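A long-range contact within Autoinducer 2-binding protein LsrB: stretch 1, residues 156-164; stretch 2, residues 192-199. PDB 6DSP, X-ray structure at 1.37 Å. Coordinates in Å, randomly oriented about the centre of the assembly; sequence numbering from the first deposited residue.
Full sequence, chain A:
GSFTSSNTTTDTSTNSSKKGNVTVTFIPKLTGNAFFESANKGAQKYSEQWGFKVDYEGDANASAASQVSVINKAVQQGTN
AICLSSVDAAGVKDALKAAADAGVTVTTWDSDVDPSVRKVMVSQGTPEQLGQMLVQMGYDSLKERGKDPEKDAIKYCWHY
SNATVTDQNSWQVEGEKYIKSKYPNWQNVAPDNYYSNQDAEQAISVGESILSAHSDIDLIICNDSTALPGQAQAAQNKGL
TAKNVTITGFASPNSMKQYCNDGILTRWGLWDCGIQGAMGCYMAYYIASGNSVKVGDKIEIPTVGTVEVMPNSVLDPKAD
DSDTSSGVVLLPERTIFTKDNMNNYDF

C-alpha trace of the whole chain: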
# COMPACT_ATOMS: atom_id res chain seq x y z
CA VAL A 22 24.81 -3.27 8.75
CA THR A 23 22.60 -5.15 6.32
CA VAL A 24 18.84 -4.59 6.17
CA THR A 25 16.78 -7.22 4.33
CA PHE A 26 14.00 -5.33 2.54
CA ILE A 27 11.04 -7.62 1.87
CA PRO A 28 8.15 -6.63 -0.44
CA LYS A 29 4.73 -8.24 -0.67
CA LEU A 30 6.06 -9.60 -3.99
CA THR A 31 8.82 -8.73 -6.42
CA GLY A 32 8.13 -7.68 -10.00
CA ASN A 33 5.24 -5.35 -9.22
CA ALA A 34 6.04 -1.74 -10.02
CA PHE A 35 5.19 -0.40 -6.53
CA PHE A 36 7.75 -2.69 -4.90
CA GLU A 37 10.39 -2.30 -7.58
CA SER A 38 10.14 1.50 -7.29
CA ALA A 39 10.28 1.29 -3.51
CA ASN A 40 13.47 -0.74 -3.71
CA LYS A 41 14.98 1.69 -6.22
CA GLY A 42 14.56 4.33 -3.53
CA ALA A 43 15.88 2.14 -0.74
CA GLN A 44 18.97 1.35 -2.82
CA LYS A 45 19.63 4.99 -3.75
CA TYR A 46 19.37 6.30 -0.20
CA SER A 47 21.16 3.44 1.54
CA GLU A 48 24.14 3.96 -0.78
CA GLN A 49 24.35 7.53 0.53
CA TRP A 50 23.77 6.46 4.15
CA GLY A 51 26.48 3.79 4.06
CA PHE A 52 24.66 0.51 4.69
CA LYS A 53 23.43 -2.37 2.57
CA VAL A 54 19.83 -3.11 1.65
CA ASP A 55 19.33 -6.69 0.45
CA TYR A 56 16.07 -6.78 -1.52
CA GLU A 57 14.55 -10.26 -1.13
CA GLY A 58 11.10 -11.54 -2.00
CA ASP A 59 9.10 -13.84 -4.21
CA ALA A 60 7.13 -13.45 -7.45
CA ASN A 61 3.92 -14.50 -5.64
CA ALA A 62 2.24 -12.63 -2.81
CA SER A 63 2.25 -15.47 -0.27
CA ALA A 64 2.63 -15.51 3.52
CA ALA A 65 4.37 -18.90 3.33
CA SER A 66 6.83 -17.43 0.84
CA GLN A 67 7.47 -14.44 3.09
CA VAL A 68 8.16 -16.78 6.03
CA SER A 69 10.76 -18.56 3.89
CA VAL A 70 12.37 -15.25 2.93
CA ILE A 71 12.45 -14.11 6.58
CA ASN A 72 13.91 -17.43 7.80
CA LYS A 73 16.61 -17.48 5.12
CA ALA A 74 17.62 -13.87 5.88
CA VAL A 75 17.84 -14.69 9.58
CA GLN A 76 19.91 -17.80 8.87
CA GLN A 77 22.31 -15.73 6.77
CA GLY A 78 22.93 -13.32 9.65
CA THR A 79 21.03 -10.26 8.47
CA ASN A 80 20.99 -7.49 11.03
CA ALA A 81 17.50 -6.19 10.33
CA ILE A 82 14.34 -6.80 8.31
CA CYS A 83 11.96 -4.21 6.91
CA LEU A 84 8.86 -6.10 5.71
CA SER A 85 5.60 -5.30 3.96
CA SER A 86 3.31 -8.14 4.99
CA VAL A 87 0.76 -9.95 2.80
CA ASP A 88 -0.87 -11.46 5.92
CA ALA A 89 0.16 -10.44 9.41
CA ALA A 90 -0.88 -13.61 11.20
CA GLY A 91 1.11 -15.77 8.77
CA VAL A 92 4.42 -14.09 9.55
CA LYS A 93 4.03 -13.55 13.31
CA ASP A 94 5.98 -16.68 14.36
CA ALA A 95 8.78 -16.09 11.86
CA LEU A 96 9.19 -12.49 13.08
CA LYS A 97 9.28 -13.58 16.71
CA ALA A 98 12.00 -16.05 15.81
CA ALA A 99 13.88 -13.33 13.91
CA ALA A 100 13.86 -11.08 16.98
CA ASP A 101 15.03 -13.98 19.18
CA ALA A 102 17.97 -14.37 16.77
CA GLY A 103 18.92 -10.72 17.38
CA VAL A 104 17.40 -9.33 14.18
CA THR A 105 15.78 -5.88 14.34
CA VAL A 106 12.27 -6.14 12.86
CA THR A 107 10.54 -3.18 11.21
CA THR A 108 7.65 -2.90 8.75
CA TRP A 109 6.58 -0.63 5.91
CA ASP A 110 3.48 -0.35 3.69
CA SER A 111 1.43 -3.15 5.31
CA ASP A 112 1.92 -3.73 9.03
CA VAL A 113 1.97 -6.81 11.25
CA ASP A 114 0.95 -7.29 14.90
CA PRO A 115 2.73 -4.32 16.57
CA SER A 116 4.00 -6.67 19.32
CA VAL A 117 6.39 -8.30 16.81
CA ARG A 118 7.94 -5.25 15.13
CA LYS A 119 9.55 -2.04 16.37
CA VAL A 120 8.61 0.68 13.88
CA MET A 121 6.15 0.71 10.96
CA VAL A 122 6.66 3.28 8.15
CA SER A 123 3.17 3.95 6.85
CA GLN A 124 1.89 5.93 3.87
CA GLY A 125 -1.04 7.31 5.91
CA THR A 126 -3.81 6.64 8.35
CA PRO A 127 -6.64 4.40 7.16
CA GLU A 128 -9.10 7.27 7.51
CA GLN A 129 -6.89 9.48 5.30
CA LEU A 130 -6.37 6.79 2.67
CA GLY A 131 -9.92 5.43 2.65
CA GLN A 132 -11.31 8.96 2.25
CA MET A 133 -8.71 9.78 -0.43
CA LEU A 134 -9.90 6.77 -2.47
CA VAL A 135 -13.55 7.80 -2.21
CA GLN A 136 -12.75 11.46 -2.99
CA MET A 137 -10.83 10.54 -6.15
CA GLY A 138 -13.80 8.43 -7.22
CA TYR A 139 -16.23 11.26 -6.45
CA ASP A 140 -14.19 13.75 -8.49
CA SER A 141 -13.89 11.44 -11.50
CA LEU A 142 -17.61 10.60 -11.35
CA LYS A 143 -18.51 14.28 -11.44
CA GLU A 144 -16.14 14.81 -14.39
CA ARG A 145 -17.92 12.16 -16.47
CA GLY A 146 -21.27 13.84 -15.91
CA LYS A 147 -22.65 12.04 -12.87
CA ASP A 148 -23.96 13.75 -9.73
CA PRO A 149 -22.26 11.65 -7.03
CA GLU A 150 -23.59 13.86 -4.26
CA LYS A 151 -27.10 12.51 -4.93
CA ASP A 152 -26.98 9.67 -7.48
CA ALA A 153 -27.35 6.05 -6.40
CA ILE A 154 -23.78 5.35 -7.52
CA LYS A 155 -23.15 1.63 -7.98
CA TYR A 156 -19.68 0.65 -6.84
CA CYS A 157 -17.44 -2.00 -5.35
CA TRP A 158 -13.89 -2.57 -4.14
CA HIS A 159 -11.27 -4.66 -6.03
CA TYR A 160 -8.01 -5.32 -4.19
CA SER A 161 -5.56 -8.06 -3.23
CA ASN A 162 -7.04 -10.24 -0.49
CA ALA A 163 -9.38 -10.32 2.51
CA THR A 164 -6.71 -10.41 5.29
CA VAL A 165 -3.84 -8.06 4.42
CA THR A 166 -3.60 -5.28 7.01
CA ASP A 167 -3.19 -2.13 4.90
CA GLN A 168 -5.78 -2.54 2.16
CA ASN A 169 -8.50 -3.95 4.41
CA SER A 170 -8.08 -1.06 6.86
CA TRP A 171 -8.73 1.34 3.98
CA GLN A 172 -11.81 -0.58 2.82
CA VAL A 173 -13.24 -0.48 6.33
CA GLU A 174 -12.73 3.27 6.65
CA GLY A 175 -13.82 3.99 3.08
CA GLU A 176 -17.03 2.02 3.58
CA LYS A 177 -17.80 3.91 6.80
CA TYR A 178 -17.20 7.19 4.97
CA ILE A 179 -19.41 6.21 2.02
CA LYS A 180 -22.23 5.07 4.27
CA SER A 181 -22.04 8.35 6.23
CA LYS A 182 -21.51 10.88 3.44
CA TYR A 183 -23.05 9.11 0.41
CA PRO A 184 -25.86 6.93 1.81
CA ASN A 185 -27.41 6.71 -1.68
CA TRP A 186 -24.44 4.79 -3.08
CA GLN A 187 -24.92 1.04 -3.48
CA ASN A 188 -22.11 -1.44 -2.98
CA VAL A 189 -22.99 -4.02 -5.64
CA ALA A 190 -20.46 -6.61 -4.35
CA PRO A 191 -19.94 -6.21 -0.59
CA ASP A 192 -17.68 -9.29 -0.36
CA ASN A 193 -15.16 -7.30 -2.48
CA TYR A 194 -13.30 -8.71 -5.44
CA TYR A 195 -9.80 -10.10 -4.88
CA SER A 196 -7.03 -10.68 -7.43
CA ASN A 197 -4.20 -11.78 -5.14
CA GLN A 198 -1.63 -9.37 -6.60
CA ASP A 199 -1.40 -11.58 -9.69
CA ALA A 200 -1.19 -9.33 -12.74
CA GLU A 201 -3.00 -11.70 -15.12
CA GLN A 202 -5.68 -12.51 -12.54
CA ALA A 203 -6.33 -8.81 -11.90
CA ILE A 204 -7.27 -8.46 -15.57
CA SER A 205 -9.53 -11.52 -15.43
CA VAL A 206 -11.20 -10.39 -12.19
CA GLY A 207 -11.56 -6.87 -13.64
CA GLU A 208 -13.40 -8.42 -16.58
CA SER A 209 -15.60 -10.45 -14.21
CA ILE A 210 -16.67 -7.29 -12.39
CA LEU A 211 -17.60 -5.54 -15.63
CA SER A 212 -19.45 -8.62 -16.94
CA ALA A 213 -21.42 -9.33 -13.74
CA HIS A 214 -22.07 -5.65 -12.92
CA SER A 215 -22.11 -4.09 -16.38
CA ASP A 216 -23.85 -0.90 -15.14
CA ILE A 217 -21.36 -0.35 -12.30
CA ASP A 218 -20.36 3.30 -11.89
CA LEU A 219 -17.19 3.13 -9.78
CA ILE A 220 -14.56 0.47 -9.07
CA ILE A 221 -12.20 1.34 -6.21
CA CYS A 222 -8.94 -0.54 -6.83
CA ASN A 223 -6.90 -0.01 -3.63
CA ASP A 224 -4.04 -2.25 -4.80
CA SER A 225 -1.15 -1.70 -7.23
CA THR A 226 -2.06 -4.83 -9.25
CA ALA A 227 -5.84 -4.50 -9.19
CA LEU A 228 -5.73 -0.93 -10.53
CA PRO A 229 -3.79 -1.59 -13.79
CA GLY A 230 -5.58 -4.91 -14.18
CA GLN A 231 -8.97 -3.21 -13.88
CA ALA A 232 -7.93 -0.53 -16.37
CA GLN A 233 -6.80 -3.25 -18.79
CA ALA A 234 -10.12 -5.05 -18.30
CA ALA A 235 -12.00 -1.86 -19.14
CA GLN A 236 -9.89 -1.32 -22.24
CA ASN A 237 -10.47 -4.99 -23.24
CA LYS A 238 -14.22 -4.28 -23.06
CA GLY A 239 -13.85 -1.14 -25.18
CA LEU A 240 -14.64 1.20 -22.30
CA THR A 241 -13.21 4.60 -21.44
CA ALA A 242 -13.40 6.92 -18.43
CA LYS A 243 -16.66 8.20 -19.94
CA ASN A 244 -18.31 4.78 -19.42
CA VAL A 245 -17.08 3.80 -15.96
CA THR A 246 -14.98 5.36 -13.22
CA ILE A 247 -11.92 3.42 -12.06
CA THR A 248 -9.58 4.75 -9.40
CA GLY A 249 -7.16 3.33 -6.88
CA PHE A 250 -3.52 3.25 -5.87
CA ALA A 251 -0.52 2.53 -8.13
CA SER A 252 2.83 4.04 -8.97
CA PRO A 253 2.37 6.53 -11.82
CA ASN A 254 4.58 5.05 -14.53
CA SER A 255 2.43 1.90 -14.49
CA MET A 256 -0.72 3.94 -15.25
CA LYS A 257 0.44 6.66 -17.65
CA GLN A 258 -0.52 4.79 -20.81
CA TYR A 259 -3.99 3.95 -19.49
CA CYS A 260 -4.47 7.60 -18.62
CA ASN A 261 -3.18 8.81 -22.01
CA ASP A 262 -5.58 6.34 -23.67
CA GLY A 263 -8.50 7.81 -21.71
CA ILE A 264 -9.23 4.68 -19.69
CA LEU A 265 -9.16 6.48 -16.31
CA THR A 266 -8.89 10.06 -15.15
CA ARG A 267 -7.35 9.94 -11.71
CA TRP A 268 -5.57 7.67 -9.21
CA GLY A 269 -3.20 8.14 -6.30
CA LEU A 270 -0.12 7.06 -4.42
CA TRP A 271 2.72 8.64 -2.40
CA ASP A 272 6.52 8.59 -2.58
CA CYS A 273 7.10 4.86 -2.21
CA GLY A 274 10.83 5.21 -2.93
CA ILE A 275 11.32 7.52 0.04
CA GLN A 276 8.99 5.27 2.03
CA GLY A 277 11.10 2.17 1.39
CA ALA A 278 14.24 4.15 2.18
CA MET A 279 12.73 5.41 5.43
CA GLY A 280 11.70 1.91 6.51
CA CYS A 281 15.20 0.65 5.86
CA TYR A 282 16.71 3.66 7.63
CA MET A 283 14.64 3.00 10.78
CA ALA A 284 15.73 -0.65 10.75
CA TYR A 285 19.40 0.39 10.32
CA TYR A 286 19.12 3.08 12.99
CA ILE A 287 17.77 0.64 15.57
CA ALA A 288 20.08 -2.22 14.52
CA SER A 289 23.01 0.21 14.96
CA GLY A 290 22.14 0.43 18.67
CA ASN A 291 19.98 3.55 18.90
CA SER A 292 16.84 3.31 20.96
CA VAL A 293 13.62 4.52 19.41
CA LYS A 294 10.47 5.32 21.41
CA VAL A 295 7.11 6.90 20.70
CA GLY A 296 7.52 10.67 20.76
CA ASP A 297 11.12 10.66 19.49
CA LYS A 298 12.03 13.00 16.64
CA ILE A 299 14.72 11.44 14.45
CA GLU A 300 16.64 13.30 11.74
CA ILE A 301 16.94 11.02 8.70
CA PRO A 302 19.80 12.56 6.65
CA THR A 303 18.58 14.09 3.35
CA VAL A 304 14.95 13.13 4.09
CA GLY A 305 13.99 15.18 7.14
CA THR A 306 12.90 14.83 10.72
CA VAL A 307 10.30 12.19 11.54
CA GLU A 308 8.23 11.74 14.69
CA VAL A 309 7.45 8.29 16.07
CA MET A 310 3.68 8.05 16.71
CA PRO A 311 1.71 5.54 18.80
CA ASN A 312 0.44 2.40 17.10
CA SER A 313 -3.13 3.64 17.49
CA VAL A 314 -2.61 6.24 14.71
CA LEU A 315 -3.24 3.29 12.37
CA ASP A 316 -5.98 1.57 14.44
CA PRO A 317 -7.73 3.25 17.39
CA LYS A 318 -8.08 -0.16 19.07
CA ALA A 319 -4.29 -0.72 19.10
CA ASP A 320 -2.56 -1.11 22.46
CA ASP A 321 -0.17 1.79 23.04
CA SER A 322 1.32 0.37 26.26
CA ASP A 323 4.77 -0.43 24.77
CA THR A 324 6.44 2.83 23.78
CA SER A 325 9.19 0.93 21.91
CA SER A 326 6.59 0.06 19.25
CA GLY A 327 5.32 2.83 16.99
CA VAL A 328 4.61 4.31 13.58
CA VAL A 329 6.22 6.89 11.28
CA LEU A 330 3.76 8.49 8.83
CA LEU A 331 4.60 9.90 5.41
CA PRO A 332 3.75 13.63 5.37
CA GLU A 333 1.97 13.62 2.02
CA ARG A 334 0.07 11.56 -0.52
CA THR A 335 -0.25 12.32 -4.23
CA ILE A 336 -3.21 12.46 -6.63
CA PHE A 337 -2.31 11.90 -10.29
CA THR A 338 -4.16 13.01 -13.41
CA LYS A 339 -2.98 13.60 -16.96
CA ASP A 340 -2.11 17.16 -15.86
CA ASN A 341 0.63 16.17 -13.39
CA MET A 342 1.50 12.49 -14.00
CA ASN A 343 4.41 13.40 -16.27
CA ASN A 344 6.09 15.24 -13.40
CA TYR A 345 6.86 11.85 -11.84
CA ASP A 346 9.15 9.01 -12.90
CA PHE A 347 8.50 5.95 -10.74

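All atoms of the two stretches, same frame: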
# COMPACT_ATOMS: atom_id res chain seq x y z
N TYR A 156 -21.13 0.77 -6.95
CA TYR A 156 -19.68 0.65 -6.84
C TYR A 156 -19.30 -0.65 -6.15
O TYR A 156 -20.12 -1.36 -5.57
CB TYR A 156 -19.08 1.84 -6.06
CG TYR A 156 -19.34 1.72 -4.58
CD1 TYR A 156 -20.57 2.11 -4.02
CD2 TYR A 156 -18.37 1.21 -3.74
CE1 TYR A 156 -20.79 1.96 -2.67
CE2 TYR A 156 -18.60 1.07 -2.39
CZ TYR A 156 -19.79 1.41 -1.87
OH TYR A 156 -20.00 1.27 -0.52
N CYS A 157 -18.00 -0.96 -6.21
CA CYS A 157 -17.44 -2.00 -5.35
C CYS A 157 -15.95 -1.76 -5.22
O CYS A 157 -15.38 -0.88 -5.87
CB CYS A 157 -17.72 -3.42 -5.89
SG CYS A 157 -16.80 -3.91 -7.35
N TRP A 158 -15.33 -2.58 -4.37
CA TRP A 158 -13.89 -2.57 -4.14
C TRP A 158 -13.25 -3.80 -4.79
O TRP A 158 -13.83 -4.89 -4.79
CB TRP A 158 -13.58 -2.62 -2.63
CG TRP A 158 -14.08 -1.45 -1.85
CD1 TRP A 158 -15.38 -1.20 -1.48
CD2 TRP A 158 -13.29 -0.40 -1.29
NE1 TRP A 158 -15.43 -0.03 -0.74
CE2 TRP A 158 -14.17 0.47 -0.61
CE3 TRP A 158 -11.93 -0.11 -1.29
CZ2 TRP A 158 -13.73 1.63 0.03
CZ3 TRP A 158 -11.48 1.02 -0.65
CH2 TRP A 158 -12.37 1.88 0.01
N HIS A 159 -12.08 -3.59 -5.39
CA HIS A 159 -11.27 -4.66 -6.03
C HIS A 159 -9.85 -4.48 -5.52
O HIS A 159 -9.19 -3.48 -5.83
CB HIS A 159 -11.34 -4.52 -7.56
CG HIS A 159 -10.43 -5.47 -8.30
ND1 HIS A 159 -10.25 -5.39 -9.67
CD2 HIS A 159 -9.62 -6.47 -7.86
CE1 HIS A 159 -9.37 -6.32 -10.05
NE2 HIS A 159 -8.98 -6.98 -8.97
N TYR A 160 -9.38 -5.43 -4.71
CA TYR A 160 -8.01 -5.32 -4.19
C TYR A 160 -7.41 -6.72 -4.06
O TYR A 160 -7.84 -7.65 -4.74
CB TYR A 160 -7.96 -4.40 -2.97
CG TYR A 160 -8.82 -4.71 -1.78
CD1 TYR A 160 -10.17 -4.36 -1.75
CD2 TYR A 160 -8.27 -5.29 -0.64
CE1 TYR A 160 -10.93 -4.56 -0.59
CE2 TYR A 160 -9.04 -5.52 0.49
CZ TYR A 160 -10.36 -5.15 0.50
OH TYR A 160 -11.13 -5.32 1.62
N SER A 161 -6.38 -6.84 -3.23
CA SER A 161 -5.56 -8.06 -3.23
C SER A 161 -6.23 -9.24 -2.53
O SER A 161 -6.38 -10.30 -3.13
CB SER A 161 -4.20 -7.76 -2.62
OG SER A 161 -4.30 -7.35 -1.27
N ASN A 162 -6.55 -9.10 -1.25
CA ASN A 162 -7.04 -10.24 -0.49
C ASN A 162 -7.73 -9.74 0.78
O ASN A 162 -7.57 -8.59 1.18
CB ASN A 162 -5.90 -11.26 -0.19
CG ASN A 162 -4.91 -10.74 0.86
OD1 ASN A 162 -5.28 -10.57 2.01
ND2 ASN A 162 -3.66 -10.45 0.46
N ALA A 163 -8.47 -10.65 1.43
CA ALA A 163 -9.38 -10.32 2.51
C ALA A 163 -8.67 -10.15 3.85
O ALA A 163 -9.33 -9.76 4.82
CB ALA A 163 -10.43 -11.41 2.66
N THR A 164 -7.36 -10.46 3.97
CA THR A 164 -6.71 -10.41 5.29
C THR A 164 -5.58 -9.40 5.41
O THR A 164 -5.26 -9.03 6.53
CB THR A 164 -6.19 -11.78 5.73
OG1 THR A 164 -5.11 -12.16 4.88
CG2 THR A 164 -7.29 -12.81 5.67
N ASP A 192 -18.78 -8.39 -0.71
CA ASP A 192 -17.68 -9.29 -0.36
C ASP A 192 -16.33 -8.76 -0.84
O ASP A 192 -15.29 -9.21 -0.35
CB ASP A 192 -17.87 -10.64 -1.05
CG ASP A 192 -18.89 -11.54 -0.38
OD1 ASP A 192 -19.40 -11.20 0.71
OD2 ASP A 192 -19.17 -12.61 -0.97
N ASN A 193 -16.33 -7.80 -1.77
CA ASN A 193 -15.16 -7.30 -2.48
C ASN A 193 -14.68 -8.33 -3.49
O ASN A 193 -14.93 -9.53 -3.35
CB ASN A 193 -13.99 -6.93 -1.58
CG ASN A 193 -14.38 -6.06 -0.42
OD1 ASN A 193 -15.06 -5.04 -0.59
ND2 ASN A 193 -13.90 -6.41 0.76
N TYR A 194 -13.99 -7.85 -4.50
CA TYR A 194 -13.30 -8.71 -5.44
C TYR A 194 -11.80 -8.72 -5.14
O TYR A 194 -11.20 -7.68 -4.87
CB TYR A 194 -13.54 -8.25 -6.87
CG TYR A 194 -14.90 -8.63 -7.42
CD1 TYR A 194 -16.01 -7.78 -7.28
CD2 TYR A 194 -15.07 -9.83 -8.09
CE1 TYR A 194 -17.24 -8.12 -7.81
CE2 TYR A 194 -16.31 -10.18 -8.64
CZ TYR A 194 -17.38 -9.32 -8.48
OH TYR A 194 -18.60 -9.65 -9.01
N TYR A 195 -11.21 -9.90 -5.24
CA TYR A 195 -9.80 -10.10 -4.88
C TYR A 195 -9.04 -10.72 -6.04
O TYR A 195 -9.48 -11.71 -6.63
CB TYR A 195 -9.67 -11.02 -3.65
CG TYR A 195 -10.34 -10.44 -2.43
CD1 TYR A 195 -9.94 -9.19 -1.92
CD2 TYR A 195 -11.34 -11.15 -1.76
CE1 TYR A 195 -10.57 -8.64 -0.78
CE2 TYR A 195 -11.98 -10.61 -0.64
CZ TYR A 195 -11.58 -9.37 -0.15
OH TYR A 195 -12.19 -8.85 0.97
N SER A 196 -7.86 -10.16 -6.34
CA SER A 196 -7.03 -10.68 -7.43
C SER A 196 -5.62 -11.08 -6.98
O SER A 196 -4.81 -11.48 -7.83
CB SER A 196 -7.01 -9.77 -8.66
OG SER A 196 -6.73 -8.43 -8.29
N ASN A 197 -5.34 -11.06 -5.69
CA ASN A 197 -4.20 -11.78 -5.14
C ASN A 197 -2.86 -11.26 -5.61
O ASN A 197 -1.85 -11.98 -5.55
CB ASN A 197 -4.34 -13.29 -5.34
CG ASN A 197 -5.67 -13.77 -4.84
OD1 ASN A 197 -5.95 -13.66 -3.67
ND2 ASN A 197 -6.50 -14.28 -5.73
N GLN A 198 -2.83 -10.02 -6.08
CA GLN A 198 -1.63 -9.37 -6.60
C GLN A 198 -1.03 -10.11 -7.79
O GLN A 198 0.17 -9.97 -8.07
CB GLN A 198 -0.59 -9.10 -5.51
CG GLN A 198 -1.19 -8.24 -4.42
CD GLN A 198 -0.27 -7.96 -3.28
OE1 GLN A 198 -0.24 -8.70 -2.29
NE2 GLN A 198 0.54 -6.93 -3.42
N ASP A 199 -1.84 -10.89 -8.49
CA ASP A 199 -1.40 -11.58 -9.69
C ASP A 199 -1.85 -10.75 -10.89
O ASP A 199 -3.04 -10.52 -11.08
CB ASP A 199 -2.03 -12.97 -9.70
CG ASP A 199 -1.55 -13.77 -10.86
OD1 ASP A 199 -1.95 -13.49 -12.00
OD2 ASP A 199 -0.65 -14.59 -10.65
O HOH W 1 -16.90 -4.06 -2.40
O HOH W 2 -1.67 -7.29 -0.30
O HOH W 3 -2.35 -10.64 -2.14

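Two parallel strand segments lie side by side, His159 level with Tyr194 and Tyr160 with Tyr195, and a ladder of backbone hydrogen bonds joins them. Tyr194 N donates to Trp158 O (3.0 Å, nearly straight), Tyr160 N to Tyr194 O (2.9 Å) and Ser196 N to Tyr160 O (3.0 Å). The pairing outlasts the strands: where both stretches have become loop, Asn197 N still reaches Ser161 O (2.9 Å). Close CA-H...O contacts tighten the seam, His159 CA lying 3.2 Å from Tyr194 O and Tyr195 CA 3.1 Å from Tyr160 O.

On the face carrying His159 and Tyr194, the two CB atoms sit 4.4 Å apart. The imidazole extends past Tyr194 to meet Ser196 at its edge, in a hydrogen bond between His159 NE2 and Ser196 OG (2.8 Å). Cys157 SG fills space beside the Tyr194 ring, 4.0 Å from Tyr194 CD1.

The other face is shaped by Tyr195. Its ring turns one edge into the face of the Tyr160 ring, the planes almost perpendicular (88°) and Tyr195 CE1 3.7 Å from Tyr160 CE2. One face of the same Tyr195 ring is covered by the backbone between Asn162 and Ala163, with Asn162 CA 3.4 Å from Tyr195 CD1 and the small Ala163 CB 3.7 Å from Tyr195 CZ. The loop after the first strand thus folds over the tyrosine. Asn193 ND2 steadies the ring's far end by donating to Tyr195 OH (3.0 Å).

At the turn formed by Ser196 to Asp199, the aliphatic part of Gln198 packs on Ser161, CG to CB 3.5 Å. Water also bridges the two stretches: one molecule links Trp158 N to Asn193 OD1, and another joins Asn162 ND2 to Gln198 OE1. Together the two stretches bury 618 Å², summed over both sides.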